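Local coordinates for ATP-dependent DNA helicase PIF1 (Candida albicans, PDB 7OTJ), which probably unwinds DNA in the 5'-3' direction at the cost of ATP, resolving G-quadruplexes and keeping the nuclear and mitochondrial genomes stable, at residues 251-265 with 283-295. Sequence-based numbering, arbitrary orientation.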
loop_
_atom_site.group_PDB
_atom_site.type_symbol
_atom_site.label_atom_id
_atom_site.label_comp_id
_atom_site.label_asym_id
_atom_site.label_seq_id
_atom_site.Cartn_x
_atom_site.Cartn_y
_atom_site.Cartn_z
ATOM N N LEU A 251 8.475 -10.724 -19.175
ATOM C CA LEU A 251 7.778 -10.412 -20.420
ATOM C C LEU A 251 8.573 -10.883 -21.634
ATOM O O LEU A 251 7.993 -11.388 -22.603
ATOM C CB LEU A 251 7.492 -8.912 -20.509
ATOM C CG LEU A 251 6.607 -8.484 -21.689
ATOM C CD1 LEU A 251 5.157 -8.884 -21.458
ATOM C CD2 LEU A 251 6.716 -6.997 -21.982
ATOM N N ASN A 252 9.902 -10.734 -21.601
ATOM C CA ASN A 252 10.724 -11.033 -22.770
ATOM C C ASN A 252 10.850 -12.526 -23.041
ATOM O O ASN A 252 11.271 -12.906 -24.140
ATOM C CB ASN A 252 12.120 -10.427 -22.606
ATOM C CG ASN A 252 12.161 -8.947 -22.939
ATOM O OD1 ASN A 252 11.383 -8.461 -23.759
ATOM N ND2 ASN A 252 13.078 -8.225 -22.307
ATOM N N THR A 253 10.503 -13.382 -22.077
ATOM C CA THR A 253 10.545 -14.818 -22.327
ATOM C C THR A 253 9.300 -15.281 -23.076
ATOM O O THR A 253 9.387 -16.144 -23.960
ATOM C CB THR A 253 10.710 -15.585 -21.009
ATOM O OG1 THR A 253 9.684 -15.201 -20.085
ATOM C CG2 THR A 253 12.073 -15.301 -20.393
ATOM N N ILE A 254 8.138 -14.718 -22.733
ATOM C CA ILE A 254 6.913 -14.969 -23.484
ATOM C C ILE A 254 7.109 -14.586 -24.945
ATOM O O ILE A 254 7.627 -13.507 -25.258
ATOM C CB ILE A 254 5.743 -14.194 -22.859
ATOM C CG1 ILE A 254 5.622 -14.502 -21.368
ATOM C CG2 ILE A 254 4.436 -14.519 -23.563
ATOM C CD1 ILE A 254 4.434 -13.828 -20.718
ATOM N N GLN A 255 6.722 -15.482 -25.850
ATOM C CA GLN A 255 6.616 -15.158 -27.264
ATOM C C GLN A 255 5.220 -14.618 -27.550
ATOM O O GLN A 255 4.285 -14.825 -26.773
ATOM C CB GLN A 255 6.894 -16.387 -28.128
ATOM C CG GLN A 255 8.046 -17.244 -27.638
ATOM C CD GLN A 255 9.349 -16.478 -27.553
ATOM O OE1 GLN A 255 9.582 -15.536 -28.311
ATOM N NE2 GLN A 255 10.208 -16.875 -26.621
ATOM N N GLY A 256 5.065 -13.956 -28.694
ATOM C CA GLY A 256 3.818 -13.238 -28.873
ATOM C C GLY A 256 3.851 -11.804 -29.362
ATOM O O GLY A 256 2.814 -11.134 -29.313
ATOM N N ASP A 257 5.007 -11.306 -29.816
ATOM C CA ASP A 257 5.053 -10.050 -30.576
ATOM C C ASP A 257 4.466 -8.874 -29.784
ATOM O O ASP A 257 3.453 -8.281 -30.158
ATOM C CB ASP A 257 4.339 -10.221 -31.923
ATOM C CG ASP A 257 5.008 -9.451 -33.042
ATOM O OD1 ASP A 257 5.550 -8.356 -32.780
ATOM O OD2 ASP A 257 4.990 -9.946 -34.188
ATOM N N VAL A 258 5.130 -8.564 -28.663
ATOM C CA VAL A 258 4.573 -7.741 -27.591
ATOM C C VAL A 258 3.868 -6.488 -28.102
ATOM O O VAL A 258 4.375 -5.764 -28.966
ATOM C CB VAL A 258 5.702 -7.345 -26.623
ATOM C CG1 VAL A 258 6.897 -6.813 -27.401
ATOM C CG2 VAL A 258 5.217 -6.309 -25.615
ATOM N N VAL A 259 2.684 -6.226 -27.528
ATOM C CA VAL A 259 1.855 -5.070 -27.847
ATOM C C VAL A 259 2.295 -3.895 -26.985
ATOM O O VAL A 259 2.490 -4.033 -25.772
ATOM C CB VAL A 259 0.366 -5.395 -27.619
ATOM C CG1 VAL A 259 -0.507 -4.188 -27.938
ATOM C CG2 VAL A 259 -0.051 -6.608 -28.437
ATOM N N VAL A 260 2.430 -2.729 -27.608
ATOM C CA VAL A 260 2.943 -1.531 -26.951
ATOM C C VAL A 260 1.840 -0.486 -26.945
ATOM O O VAL A 260 1.364 -0.066 -28.008
ATOM C CB VAL A 260 4.203 -0.986 -27.641
ATOM C CG1 VAL A 260 4.667 0.292 -26.955
ATOM C CG2 VAL A 260 5.309 -2.035 -27.647
ATOM N N TYR A 261 1.437 -0.068 -25.752
ATOM C CA TYR A 261 0.404 0.943 -25.572
ATOM C C TYR A 261 1.068 2.202 -25.034
ATOM O O TYR A 261 1.459 2.251 -23.864
ATOM C CB TYR A 261 -0.680 0.463 -24.611
ATOM C CG TYR A 261 -1.609 -0.587 -25.159
ATOM C CD1 TYR A 261 -2.518 -0.277 -26.157
ATOM C CD2 TYR A 261 -1.602 -1.880 -24.651
ATOM C CE1 TYR A 261 -3.384 -1.229 -26.650
ATOM C CE2 TYR A 261 -2.466 -2.839 -25.137
ATOM C CZ TYR A 261 -3.354 -2.507 -26.139
ATOM O OH TYR A 261 -4.221 -3.452 -26.635
ATOM N N ASN A 262 1.191 3.217 -25.880
ATOM C CA ASN A 262 1.712 4.504 -25.451
ATOM C C ASN A 262 0.591 5.345 -24.858
ATOM O O ASN A 262 -0.539 5.338 -25.357
ATOM C CB ASN A 262 2.368 5.238 -26.620
ATOM C CG ASN A 262 3.616 4.532 -27.122
ATOM O OD1 ASN A 262 4.431 4.050 -26.331
ATOM N ND2 ASN A 262 3.768 4.465 -28.441
ATOM N N SER A 263 0.913 6.065 -23.788
ATOM C CA SER A 263 -0.061 6.929 -23.143
ATOM C C SER A 263 -0.186 8.246 -23.895
ATOM O O SER A 263 0.779 8.753 -24.472
ATOM C CB SER A 263 0.341 7.214 -21.694
ATOM O OG SER A 263 1.524 7.998 -21.646
ATOM N N VAL A 264 -1.385 8.814 -23.853
ATOM C CA VAL A 264 -1.640 10.140 -24.401
ATOM C C VAL A 264 -1.504 11.128 -23.251
ATOM O O VAL A 264 -2.317 11.128 -22.324
ATOM C CB VAL A 264 -3.023 10.233 -25.053
ATOM C CG1 VAL A 264 -3.238 11.627 -25.625
ATOM C CG2 VAL A 264 -3.171 9.165 -26.130
ATOM N N ASP A 265 -0.460 11.950 -23.299
ATOM C CA ASP A 265 -0.126 12.883 -22.231
ATOM C C ASP A 265 -0.367 14.308 -22.710
ATOM O O ASP A 265 0.251 14.749 -23.684
ATOM C CB ASP A 265 1.326 12.698 -21.788
ATOM C CG ASP A 265 1.536 11.413 -20.999
ATOM O OD1 ASP A 265 0.546 10.685 -20.771
ATOM O OD2 ASP A 265 2.689 11.132 -20.602
ATOM N N ALA A 283 -0.064 5.191 -13.523
ATOM C CA ALA A 283 -0.304 4.710 -14.874
ATOM C C ALA A 283 0.963 4.887 -15.705
ATOM O O ALA A 283 1.541 5.986 -15.718
ATOM C CB ALA A 283 -1.468 5.465 -15.511
ATOM N N PRO A 284 1.416 3.860 -16.414
ATOM C CA PRO A 284 2.712 3.947 -17.089
ATOM C C PRO A 284 2.634 4.691 -18.411
ATOM O O PRO A 284 1.640 4.628 -19.138
ATOM C CB PRO A 284 3.085 2.477 -17.312
ATOM C CG PRO A 284 1.770 1.796 -17.450
ATOM C CD PRO A 284 0.846 2.503 -16.486
ATOM N N GLN A 285 3.722 5.397 -18.720
ATOM C CA GLN A 285 3.808 6.075 -20.006
ATOM C C GLN A 285 3.826 5.071 -21.156
ATOM O O GLN A 285 3.181 5.288 -22.190
ATOM C CB GLN A 285 5.039 6.975 -20.048
ATOM C CG GLN A 285 5.057 7.901 -21.246
ATOM C CD GLN A 285 6.396 8.565 -21.432
ATOM O OE1 GLN A 285 7.423 8.046 -20.993
ATOM N NE2 GLN A 285 6.399 9.722 -22.081
ATOM N N VAL A 286 4.578 3.981 -21.006
ATOM C CA VAL A 286 4.609 2.894 -21.983
ATOM C C VAL A 286 4.180 1.608 -21.282
ATOM O O VAL A 286 4.851 1.148 -20.350
ATOM C CB VAL A 286 5.998 2.737 -22.622
ATOM C CG1 VAL A 286 5.993 1.613 -23.653
ATOM C CG2 VAL A 286 6.443 4.051 -23.257
ATOM N N LEU A 287 3.064 1.030 -21.733
ATOM C CA LEU A 287 2.514 -0.211 -21.187
ATOM C C LEU A 287 2.761 -1.327 -22.196
ATOM O O LEU A 287 2.120 -1.364 -23.253
ATOM C CB LEU A 287 1.022 -0.064 -20.881
ATOM C CG LEU A 287 0.280 -1.304 -20.374
ATOM C CD1 LEU A 287 0.913 -1.830 -19.102
ATOM C CD2 LEU A 287 -1.191 -1.003 -20.147
ATOM N N ASN A 288 3.697 -2.223 -21.882
ATOM C CA ASN A 288 4.040 -3.341 -22.758
ATOM C C ASN A 288 3.332 -4.600 -22.275
ATOM O O ASN A 288 3.490 -4.997 -21.118
ATOM C CB ASN A 288 5.552 -3.563 -22.796
ATOM C CG ASN A 288 6.304 -2.365 -23.343
ATOM O OD1 ASN A 288 6.286 -2.102 -24.548
ATOM N ND2 ASN A 288 6.988 -1.643 -22.464
ATOM N N LEU A 289 2.568 -5.233 -23.165
ATOM C CA LEU A 289 1.768 -6.396 -22.802
ATOM C C LEU A 289 1.915 -7.486 -23.852
ATOM O O LEU A 289 1.842 -7.209 -25.053
ATOM C CB LEU A 289 0.289 -6.019 -22.648
ATOM C CG LEU A 289 -0.091 -5.046 -21.528
ATOM C CD1 LEU A 289 -1.589 -4.794 -21.535
ATOM C CD2 LEU A 289 0.357 -5.576 -20.178
ATOM N N LYS A 290 2.138 -8.718 -23.401
ATOM C CA LYS A 290 2.008 -9.898 -24.245
ATOM C C LYS A 290 0.801 -10.707 -23.789
ATOM O O LYS A 290 0.088 -10.336 -22.853
ATOM C CB LYS A 290 3.275 -10.757 -24.198
ATOM C CG LYS A 290 4.453 -10.182 -24.949
ATOM C CD LYS A 290 5.693 -11.035 -24.784
ATOM C CE LYS A 290 6.877 -10.433 -25.524
ATOM N NZ LYS A 290 8.129 -11.202 -25.307
ATOM N N VAL A 291 0.584 -11.840 -24.440
ATOM C CA VAL A 291 -0.469 -12.752 -24.014
ATOM C C VAL A 291 0.035 -13.560 -22.827
ATOM O O VAL A 291 1.115 -14.161 -22.881
ATOM C CB VAL A 291 -0.909 -13.656 -25.173
ATOM C CG1 VAL A 291 -2.039 -14.561 -24.722
ATOM C CG2 VAL A 291 -1.335 -12.800 -26.361
ATOM N N GLY A 292 -0.736 -13.554 -21.740
ATOM C CA GLY A 292 -0.361 -14.248 -20.527
ATOM C C GLY A 292 0.472 -13.444 -19.553
ATOM O O GLY A 292 0.818 -13.965 -18.485
ATOM N N ALA A 293 0.807 -12.198 -19.885
ATOM C CA ALA A 293 1.615 -11.371 -19.000
ATOM C C ALA A 293 0.864 -11.075 -17.708
ATOM O O ALA A 293 -0.320 -10.729 -17.729
ATOM C CB ALA A 293 1.998 -10.069 -19.701
ATOM N N GLN A 294 1.550 -11.245 -16.581
ATOM C CA GLN A 294 0.975 -10.881 -15.293
ATOM C C GLN A 294 0.716 -9.378 -15.228
ATOM O O GLN A 294 1.566 -8.570 -15.607
ATOM C CB GLN A 294 1.923 -11.308 -14.173
ATOM C CG GLN A 294 1.256 -11.526 -12.835
ATOM C CD GLN A 294 0.435 -12.799 -12.799
ATOM O OE1 GLN A 294 0.464 -13.604 -13.732
ATOM N NE2 GLN A 294 -0.301 -12.989 -11.714
ATOM N N VAL A 295 -0.451 -8.996 -14.700
ATOM C CA VAL A 295 -0.844 -7.592 -14.630
ATOM C C VAL A 295 -1.584 -7.331 -13.329
ATOM O O VAL A 295 -2.096 -8.243 -12.678
ATOM C CB VAL A 295 -1.744 -7.139 -15.802
ATOM C CG1 VAL A 295 -0.972 -7.094 -17.113
ATOM C CG2 VAL A 295 -2.959 -8.034 -15.898
#
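Lys-290 runs its extended side chain between Leu-251, Ile-254 and Val-258, where helix 240-253 ends and the chain turns into strand 259-267. Its CG stands beside the backbone N (chi1 -73°), and the rest of the chain is straight. NZ donates to Leu-251 O at 2.7 Å, tilted from the carbonyl plane. It also meets Ile-254 O, but the modelled approach is too short to be trusted in detail. The methylenes are covered on the way: Val-258 CB lies 3.5 Å from Lys-290 CG, and Ile-254 CB lies 3.7 Å from Lys-290 CD. Leu-251 splits its methyls. CD1 reaches Lys-290 CG and Ala-293 CB, while CD2 meets Asn-288 CB.

Beyond this, strands 259-262 and 286-289 pair antiparallel in the 2B domain, SH3-like as in other Pif1 helicases. Val-259 with Leu-289 and Tyr-261 with Leu-287 are the hydrogen-bonded pairs. Tyr-261 and Leu-289 point to the face where Phe-316 packs. Leu-289 CD1 meets the Tyr-261 ring edge at CE2 (4.2 Å), Val-259 CG1 lies above one ring face, offset toward the rim, and OH bonds to Lys-402 O. On the opposite side of the sheet, Val-260 CG2 touches Asn-288 OD1 (3.3 Å).

The lysine ammonium thus meets the carbonyls of Leu-251, in the last turn of the helix, and Ile-254, just beyond it. This would probably stabilise the charge where Lys-290 is buried and tie the helix end to the strand pair.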